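Local atomic coordinates of UL37 (Suid herpesvirus 1, PDB entry 4K70), a protein that serves as an inner tegument protein of the herpesvirus particle and is thought to control viral trafficking, this being its N-terminal half. Residues 61-66 and 453-458; 245-250 and 286-291; 322-327 and 372-377. All coordinates share one frame; numbering follows the deposited sequence.

Contact 1. Residues 61-66 and 453-458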
loop_
_atom_site.group_PDB
_atom_site.type_symbol
_atom_site.label_atom_id
_atom_site.label_comp_id
_atom_site.label_asym_id
_atom_site.label_seq_id
_atom_site.Cartn_x
_atom_site.Cartn_y
_atom_site.Cartn_z
ATOM N N GLY A 61 43.831 7.082 12.976
ATOM C CA GLY A 61 43.230 8.172 13.728
ATOM C C GLY A 61 42.377 9.088 12.874
ATOM O O GLY A 61 42.086 10.218 13.254
ATOM N N THR A 62 41.961 8.602 11.712
ATOM C CA THR A 62 41.244 9.453 10.775
ATOM C C THR A 62 39.766 9.612 11.116
ATOM O O THR A 62 39.163 8.786 11.815
ATOM C CB THR A 62 41.357 8.949 9.337
ATOM O OG1 THR A 62 40.688 7.687 9.230
ATOM C CG2 THR A 62 42.817 8.793 8.940
ATOM N N CYS A 63 39.203 10.695 10.593
ATOM C CA CYS A 63 37.826 11.084 10.822
ATOM C C CYS A 63 36.874 10.121 10.113
ATOM O O CYS A 63 35.826 9.763 10.652
ATOM C CB CYS A 63 37.633 12.515 10.313
ATOM S SG CYS A 63 35.961 13.136 10.396
ATOM N N GLU A 64 37.251 9.711 8.904
ATOM C CA GLU A 64 36.514 8.704 8.144
ATOM C C GLU A 64 36.375 7.403 8.934
ATOM O O GLU A 64 35.285 6.838 9.029
ATOM C CB GLU A 64 37.207 8.425 6.804
ATOM C CG GLU A 64 37.122 9.574 5.798
ATOM C CD GLU A 64 37.854 10.829 6.264
ATOM O OE1 GLU A 64 38.785 10.701 7.083
ATOM O OE2 GLU A 64 37.497 11.939 5.816
ATOM N N ALA A 65 37.482 6.939 9.504
ATOM C CA ALA A 65 37.488 5.721 10.311
ATOM C C ALA A 65 36.617 5.849 11.554
ATOM O O ALA A 65 35.961 4.891 11.963
ATOM C CB ALA A 65 38.916 5.347 10.714
ATOM N N ALA A 66 36.629 7.034 12.159
ATOM C CA ALA A 66 35.853 7.277 13.365
ATOM C C ALA A 66 34.371 7.163 13.034
ATOM O O ALA A 66 33.619 6.458 13.715
ATOM C CB ALA A 66 36.167 8.654 13.919
ATOM N N ALA A 453 30.808 15.710 14.810
ATOM C CA ALA A 453 31.424 15.299 16.072
ATOM C C ALA A 453 32.799 14.679 15.843
ATOM O O ALA A 453 33.746 14.941 16.584
ATOM C CB ALA A 453 30.529 14.326 16.821
ATOM N N ALA A 454 32.903 13.846 14.816
ATOM C CA ALA A 454 34.173 13.210 14.479
ATOM C C ALA A 454 35.157 14.243 13.938
ATOM O O ALA A 454 36.367 14.133 14.144
ATOM C CB ALA A 454 33.955 12.100 13.463
ATOM N N GLU A 455 34.626 15.242 13.237
ATOM C CA GLU A 455 35.441 16.325 12.700
ATOM C C GLU A 455 36.093 17.108 13.828
ATOM O O GLU A 455 37.259 17.482 13.739
ATOM C CB GLU A 455 34.594 17.258 11.833
ATOM C CG GLU A 455 34.361 16.756 10.423
ATOM C CD GLU A 455 33.451 17.674 9.624
ATOM O OE1 GLU A 455 32.793 18.536 10.244
ATOM O OE2 GLU A 455 33.395 17.536 8.377
ATOM N N ARG A 456 35.339 17.342 14.896
ATOM C CA ARG A 456 35.853 18.081 16.042
ATOM C C ARG A 456 36.888 17.283 16.824
ATOM O O ARG A 456 37.940 17.811 17.176
ATOM C CB ARG A 456 34.713 18.529 16.954
ATOM C CG ARG A 456 34.080 19.837 16.521
ATOM C CD ARG A 456 32.592 19.672 16.268
ATOM N NE ARG A 456 31.944 18.920 17.340
ATOM C CZ ARG A 456 30.662 18.569 17.337
ATOM N NH1 ARG A 456 29.888 18.904 16.315
ATOM N NH2 ARG A 456 30.159 17.880 18.354
ATOM N N ARG A 457 36.591 16.015 17.097
ATOM C CA ARG A 457 37.549 15.146 17.768
ATOM C C ARG A 457 38.850 15.084 16.975
ATOM O O ARG A 457 39.934 15.012 17.549
ATOM C CB ARG A 457 36.974 13.740 17.968
ATOM C CG ARG A 457 37.959 12.746 18.579
ATOM C CD ARG A 457 37.295 11.405 18.856
ATOM N NE ARG A 457 36.453 11.007 17.734
ATOM C CZ ARG A 457 35.345 10.282 17.848
ATOM N NH1 ARG A 457 34.939 9.859 19.041
ATOM N NH2 ARG A 457 34.641 9.987 16.764
ATOM N N ALA A 458 38.728 15.132 15.652
ATOM C CA ALA A 458 39.884 15.101 14.765
ATOM C C ALA A 458 40.545 16.470 14.665
ATOM O O ALA A 458 41.682 16.584 14.221
ATOM C CB ALA A 458 39.477 14.607 13.381
#

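Contact 2. Residues 245-250 and 286-291. With NA (sodium ion), chain K.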
loop_
_atom_site.group_PDB
_atom_site.type_symbol
_atom_site.label_atom_id
_atom_site.label_comp_id
_atom_site.label_asym_id
_atom_site.label_seq_id
_atom_site.Cartn_x
_atom_site.Cartn_y
_atom_site.Cartn_z
ATOM N N ALA A 245 -41.831 -8.096 -7.031
ATOM C CA ALA A 245 -42.066 -7.082 -8.058
ATOM C C ALA A 245 -40.775 -6.700 -8.793
ATOM O O ALA A 245 -40.817 -6.130 -9.879
ATOM C CB ALA A 245 -42.699 -5.854 -7.447
ATOM N N ALA A 246 -39.628 -7.016 -8.203
ATOM C CA ALA A 246 -38.356 -6.627 -8.793
ATOM C C ALA A 246 -37.926 -7.583 -9.896
ATOM O O ALA A 246 -36.987 -7.296 -10.633
ATOM C CB ALA A 246 -37.267 -6.514 -7.714
ATOM N N LEU A 247 -38.616 -8.718 -10.004
ATOM C CA LEU A 247 -38.266 -9.749 -10.969
ATOM C C LEU A 247 -39.136 -9.683 -12.225
ATOM O O LEU A 247 -40.324 -9.378 -12.154
ATOM C CB LEU A 247 -38.407 -11.138 -10.341
ATOM C CG LEU A 247 -37.403 -11.641 -9.302
ATOM C CD1 LEU A 247 -37.913 -12.946 -8.729
ATOM C CD2 LEU A 247 -36.031 -11.843 -9.929
ATOM N N VAL A 248 -38.539 -9.985 -13.370
ATOM C CA VAL A 248 -39.287 -10.036 -14.628
ATOM C C VAL A 248 -40.112 -11.325 -14.697
ATOM O O VAL A 248 -39.570 -12.428 -14.570
ATOM C CB VAL A 248 -38.347 -9.952 -15.867
ATOM C CG1 VAL A 248 -39.130 -10.207 -17.164
ATOM C CG2 VAL A 248 -37.642 -8.604 -15.924
ATOM N N PRO A 249 -41.432 -11.188 -14.884
ATOM C CA PRO A 249 -42.347 -12.326 -15.064
ATOM C C PRO A 249 -41.862 -13.343 -16.107
ATOM O O PRO A 249 -41.383 -12.957 -17.179
ATOM C CB PRO A 249 -43.645 -11.666 -15.543
ATOM C CG PRO A 249 -43.289 -10.197 -15.806
ATOM C CD PRO A 249 -42.138 -9.898 -14.920
ATOM N N VAL A 250 -41.964 -14.628 -15.779
ATOM C CA VAL A 250 -41.633 -15.683 -16.727
ATOM C C VAL A 250 -42.559 -15.563 -17.934
ATOM O O VAL A 250 -43.741 -15.271 -17.777
ATOM C CB VAL A 250 -41.804 -17.078 -16.098
ATOM C CG1 VAL A 250 -41.538 -18.166 -17.129
ATOM C CG2 VAL A 250 -40.882 -17.240 -14.890
ATOM N N ARG A 286 -35.870 -16.382 -13.122
ATOM C CA ARG A 286 -36.258 -15.040 -13.506
ATOM C C ARG A 286 -35.078 -14.102 -13.303
ATOM O O ARG A 286 -34.220 -14.347 -12.457
ATOM C CB ARG A 286 -37.456 -14.590 -12.673
ATOM C CG ARG A 286 -38.590 -15.596 -12.694
ATOM C CD ARG A 286 -39.678 -15.206 -11.725
ATOM N NE ARG A 286 -40.308 -13.934 -12.078
ATOM C CZ ARG A 286 -41.230 -13.334 -11.329
ATOM N NH1 ARG A 286 -41.627 -13.893 -10.189
ATOM N NH2 ARG A 286 -41.755 -12.175 -11.713
ATOM N N ARG A 287 -35.017 -13.045 -14.099
ATOM C CA ARG A 287 -33.966 -12.061 -13.931
ATOM C C ARG A 287 -34.562 -10.797 -13.341
ATOM O O ARG A 287 -35.774 -10.555 -13.446
ATOM C CB ARG A 287 -33.297 -11.748 -15.263
ATOM C CG ARG A 287 -34.130 -10.847 -16.142
ATOM C CD ARG A 287 -33.375 -10.433 -17.393
ATOM N NE ARG A 287 -34.280 -9.723 -18.288
ATOM C CZ ARG A 287 -34.386 -8.402 -18.368
ATOM N NH1 ARG A 287 -33.612 -7.616 -17.636
ATOM N NH2 ARG A 287 -35.265 -7.866 -19.202
ATOM N N LEU A 288 -33.711 -10.004 -12.694
ATOM C CA LEU A 288 -34.133 -8.723 -12.159
ATOM C C LEU A 288 -34.504 -7.788 -13.307
ATOM O O LEU A 288 -33.813 -7.750 -14.329
ATOM C CB LEU A 288 -33.010 -8.109 -11.332
ATOM C CG LEU A 288 -32.634 -8.842 -10.043
ATOM C CD1 LEU A 288 -31.428 -8.181 -9.399
ATOM C CD2 LEU A 288 -33.813 -8.868 -9.075
ATOM N N ARG A 289 -35.603 -7.059 -13.138
ATOM C CA ARG A 289 -35.989 -5.997 -14.056
ATOM C C ARG A 289 -34.839 -4.993 -14.217
ATOM O O ARG A 289 -34.100 -4.719 -13.255
ATOM C CB ARG A 289 -37.236 -5.275 -13.525
ATOM C CG ARG A 289 -38.464 -6.172 -13.355
ATOM C CD ARG A 289 -39.542 -5.486 -12.542
ATOM N NE ARG A 289 -39.824 -4.145 -13.051
ATOM C CZ ARG A 289 -40.615 -3.267 -12.448
ATOM N NH1 ARG A 289 -41.221 -3.593 -11.315
ATOM N NH2 ARG A 289 -40.809 -2.068 -12.979
ATOM N N THR A 290 -34.673 -4.467 -15.432
ATOM C CA THR A 290 -33.707 -3.404 -15.675
ATOM C C THR A 290 -34.397 -2.183 -16.282
ATOM O O THR A 290 -33.745 -1.336 -16.889
ATOM C CB THR A 290 -32.510 -3.851 -16.557
ATOM O OG1 THR A 290 -32.983 -4.383 -17.800
ATOM C CG2 THR A 290 -31.640 -4.917 -15.840
ATOM N N ASP A 291 -35.714 -2.090 -16.094
ATOM C CA ASP A 291 -36.476 -0.924 -16.535
ATOM C C ASP A 291 -36.497 0.131 -15.435
ATOM O O ASP A 291 -36.193 -0.168 -14.279
ATOM C CB ASP A 291 -37.910 -1.305 -16.939
ATOM C CG ASP A 291 -38.743 -1.780 -15.765
ATOM O OD1 ASP A 291 -38.648 -2.967 -15.405
ATOM O OD2 ASP A 291 -39.499 -0.967 -15.203
HETATM NA NA NA K . -45.312 -13.885 -18.644
#

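Contact 3. Residues 322-327 and 372-377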
loop_
_atom_site.group_PDB
_atom_site.type_symbol
_atom_site.label_atom_id
_atom_site.label_comp_id
_atom_site.label_asym_id
_atom_site.label_seq_id
_atom_site.Cartn_x
_atom_site.Cartn_y
_atom_site.Cartn_z
ATOM N N GLY A 322 -25.360 12.028 -6.336
ATOM C CA GLY A 322 -24.890 12.083 -4.962
ATOM C C GLY A 322 -23.567 11.360 -4.737
ATOM O O GLY A 322 -22.694 11.852 -4.007
ATOM N N VAL A 323 -23.401 10.187 -5.352
ATOM C CA VAL A 323 -22.167 9.438 -5.133
ATOM C C VAL A 323 -20.994 10.136 -5.809
ATOM O O VAL A 323 -19.893 10.182 -5.265
ATOM C CB VAL A 323 -22.258 7.966 -5.591
ATOM C CG1 VAL A 323 -22.639 7.879 -7.053
ATOM C CG2 VAL A 323 -20.915 7.253 -5.325
ATOM N N TRP A 324 -21.247 10.700 -6.985
ATOM C CA TRP A 324 -20.227 11.440 -7.722
ATOM C C TRP A 324 -19.810 12.677 -6.938
ATOM O O TRP A 324 -18.628 13.028 -6.890
ATOM C CB TRP A 324 -20.770 11.848 -9.105
ATOM C CG TRP A 324 -19.823 12.687 -9.897
ATOM C CD1 TRP A 324 -20.125 13.829 -10.600
ATOM C CD2 TRP A 324 -18.404 12.483 -10.050
ATOM N NE1 TRP A 324 -18.989 14.326 -11.190
ATOM C CE2 TRP A 324 -17.924 13.526 -10.869
ATOM C CE3 TRP A 324 -17.504 11.512 -9.582
ATOM C CZ2 TRP A 324 -16.574 13.636 -11.221
ATOM C CZ3 TRP A 324 -16.167 11.621 -9.938
ATOM C CH2 TRP A 324 -15.715 12.669 -10.757
ATOM N N GLU A 325 -20.791 13.351 -6.340
ATOM C CA GLU A 325 -20.499 14.483 -5.461
ATOM C C GLU A 325 -19.633 14.059 -4.266
ATOM O O GLU A 325 -18.638 14.721 -3.937
ATOM C CB GLU A 325 -21.796 15.154 -4.975
ATOM C CG GLU A 325 -22.514 15.944 -6.071
ATOM C CD GLU A 325 -23.891 16.468 -5.647
ATOM O OE1 GLU A 325 -24.190 16.446 -4.429
ATOM O OE2 GLU A 325 -24.672 16.898 -6.537
ATOM N N ALA A 326 -20.017 12.967 -3.610
ATOM C CA ALA A 326 -19.267 12.517 -2.433
ATOM C C ALA A 326 -17.856 12.059 -2.805
ATOM O O ALA A 326 -16.910 12.261 -2.040
ATOM C CB ALA A 326 -20.024 11.430 -1.686
ATOM N N VAL A 327 -17.714 11.447 -3.982
ATOM C CA VAL A 327 -16.405 11.016 -4.480
ATOM C C VAL A 327 -15.510 12.222 -4.763
ATOM O O VAL A 327 -14.319 12.218 -4.466
ATOM C CB VAL A 327 -16.518 10.181 -5.796
ATOM C CG1 VAL A 327 -15.175 10.187 -6.534
ATOM C CG2 VAL A 327 -17.007 8.742 -5.509
ATOM N N GLY A 372 -20.480 7.584 -15.292
ATOM C CA GLY A 372 -19.195 7.315 -15.916
ATOM C C GLY A 372 -18.028 7.868 -15.122
ATOM O O GLY A 372 -17.015 7.193 -14.931
ATOM N N CYS A 373 -18.147 9.123 -14.701
ATOM C CA CYS A 373 -17.141 9.727 -13.835
ATOM C C CYS A 373 -16.899 8.895 -12.583
ATOM O O CYS A 373 -15.759 8.613 -12.230
ATOM C CB CYS A 373 -17.570 11.147 -13.440
ATOM S SG CYS A 373 -17.280 12.337 -14.787
ATOM N N THR A 374 -17.969 8.517 -11.899
ATOM C CA THR A 374 -17.829 7.726 -10.686
ATOM C C THR A 374 -17.128 6.395 -10.967
ATOM O O THR A 374 -16.270 5.951 -10.191
ATOM C CB THR A 374 -19.202 7.478 -10.026
ATOM O OG1 THR A 374 -19.842 8.733 -9.778
ATOM C CG2 THR A 374 -19.040 6.725 -8.693
ATOM N N ALA A 375 -17.472 5.768 -12.091
ATOM C CA ALA A 375 -16.919 4.459 -12.414
ATOM C C ALA A 375 -15.471 4.560 -12.874
ATOM O O ALA A 375 -14.637 3.721 -12.515
ATOM C CB ALA A 375 -17.769 3.747 -13.465
ATOM N N VAL A 376 -15.152 5.587 -13.656
ATOM C CA VAL A 376 -13.756 5.778 -14.076
ATOM C C VAL A 376 -12.817 6.088 -12.889
ATOM O O VAL A 376 -11.769 5.459 -12.713
ATOM C CB VAL A 376 -13.631 6.896 -15.121
ATOM C CG1 VAL A 376 -12.178 7.232 -15.349
ATOM C CG2 VAL A 376 -14.309 6.488 -16.435
ATOM N N VAL A 377 -13.182 7.075 -12.082
ATOM C CA VAL A 377 -12.369 7.403 -10.910
ATOM C C VAL A 377 -12.312 6.207 -9.945
ATOM O O VAL A 377 -11.263 5.898 -9.365
ATOM C CB VAL A 377 -12.918 8.641 -10.203
ATOM C CG1 VAL A 377 -12.232 8.831 -8.833
ATOM C CG2 VAL A 377 -12.722 9.869 -11.083
#

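Contact 1. Residues 61-66 and 453-458
The start of helix 63-78, with its N-cap, packs here against the C-terminal part of helix 438-458 in an all-helical protein. Gly61, with positive phi, ends the preceding helix 39-60. Thr62 then caps the next one: its hydroxyl OG1 accepts a weak bond from Ala65 N at 3.3 Å and also pairs with Thr60. Cys63, on the first turn, has its sulfur anti to the backbone N (chi1 176°), which lays SG alongside the backbone of the partner helix. SG lies 3.8 Å from Ala454 CB and 4.0 Å from Glu455 CG, while Cys63 CB meets Ala458 CB at 4.1 Å. Cys63 thus touches residues four apart, Ala454 and Ala458, on one side of helix 438-458. One turn on, Ala66 CB lies 4.1 Å from Ala454 CB. Small side chains let the backbones close in, Cys63 CA and Ala454 CA being 5.6 Å apart. At the margin Arg457 leaves its helix with CG anti to the backbone N and bends at chi3 (44°), bringing NH2 to 3.5 Å from Ala66 CB, oblique to the guanidinium plane. That nitrogen forms a salt bridge with Glu70, farther along helix 63-78, so the arginine ties the two helices together by charge as well. The carboxylate of Glu455 is held by Ser463 and Arg466. No hydrogen bond joins the two segments. Apolar contact through alanine and cysteine, with an arginine at the margin, is the arrangement of closely packed helices in an alpha-helical bundle.

Contact 2. Residues 245-250 and 286-291
Arg286 and Arg289 reach across from segment 286-291 to backbone oxygens of 245-250, both with CG anti to the carbonyl carbon and the chain bent at chi3. Arg286 NE gives a straight bond to Val248 O at 3.0 Å; the oxygen lies in the guanidinium plane, but the donor stands above the carbonyl plane. Leu247 CB lies over one face of this guanidinium, toward its rim, 3.7 Å from Arg286 CZ, and Val250 CG2 crosses the aliphatic part at 3.6 Å from Arg286 CG. Arg289 turns the edge of its guanidinium to Ala245 O, with NH1 at 2.9 Å. Its NE and NH2 grip Asp291 side-on through the syn lone pairs of both oxygens, fixing the rotation of the group. Val248 CG2 packs 3.6 Å from Arg289 CG and also lies over a guanidinium face of Arg287, whose NE binds Asn254 O. Between these arms runs a single beta bridge, Leu247 with Leu288: Val248 N donates to Arg287 O at 2.8 Å, nearly along the C=O axis, and Arg289 N to Ala246 O at 2.9 Å. Val250 O binds a sodium ion that Glu252 also holds. The bridge joins the loops before and after helix 260-271, and Leu288 packs against that helix and helix 208-223.

Contact 3. Residues 322-327 and 372-377
Trp324 of helix 321-329 reaches helix 366-385 with one indole face on Cys373, the tight part of this crossing. Its CG is anti to the backbone N (chi1 176°), which swings the indole across to the partner helix. Cys373 CB sits over one face, 3.4 Å from the centroid of the six-membered ring and 9° off its normal, a CH-pi contact. The sulfur of Cys373 is more oblique, SG lying 4.4 Å from that centroid. Val377 CG2 approaches the ring edge instead, 4.0 Å from Trp324 CZ3. Thr374 slides past in the opposite direction to the tryptophan, its OG1 3.3 Å from Trp324 CB; that hydroxyl is hydrogen-bonded within its own helix to Ala370 O. The valines meet their partners less closely than Cys373 and Thr374 meet the tryptophan: Val323 CG2 to Thr374 CG2 is 3.9 Å, and Val327 CG1 to Val377 CG1 is 4.0 Å. Gly322, Glu325 and Ala326 form the exposed side of helix 321-329; Glu325 is a crystallographically observed calcium ligand, though no calcium is bound to it in this model. Indole NE1 is hydrogen-bonded to a glycerol, probably from the crystallisation liquor. With segment axes 9.2 Å apart, crossing at 45°, this is apolar packing of two obliquely crossed helices in an alpha-helical fold.

How the contacts relate
Contacts 1 and 3 are buried helix-helix interfaces without hydrogen bonds across them, whereas contact 2 is a partly buried loop pairing made by backbone and arginine bonds. The two helical ones differ in their means: contact 1 uses small residues, contact 3 one large aromatic ring. No helix is shared among the three. Contact 1 brings together residues far apart in sequence and lies on the opposite side of the chain's centre from the other two, its centre 82 Å from that of contact 2. Contacts 2 and 3 follow one another along the chain, nested within the loop that contact 1 closes, with nearest atoms about 16 Å apart. Contact 2 alone holds a bound sodium ion.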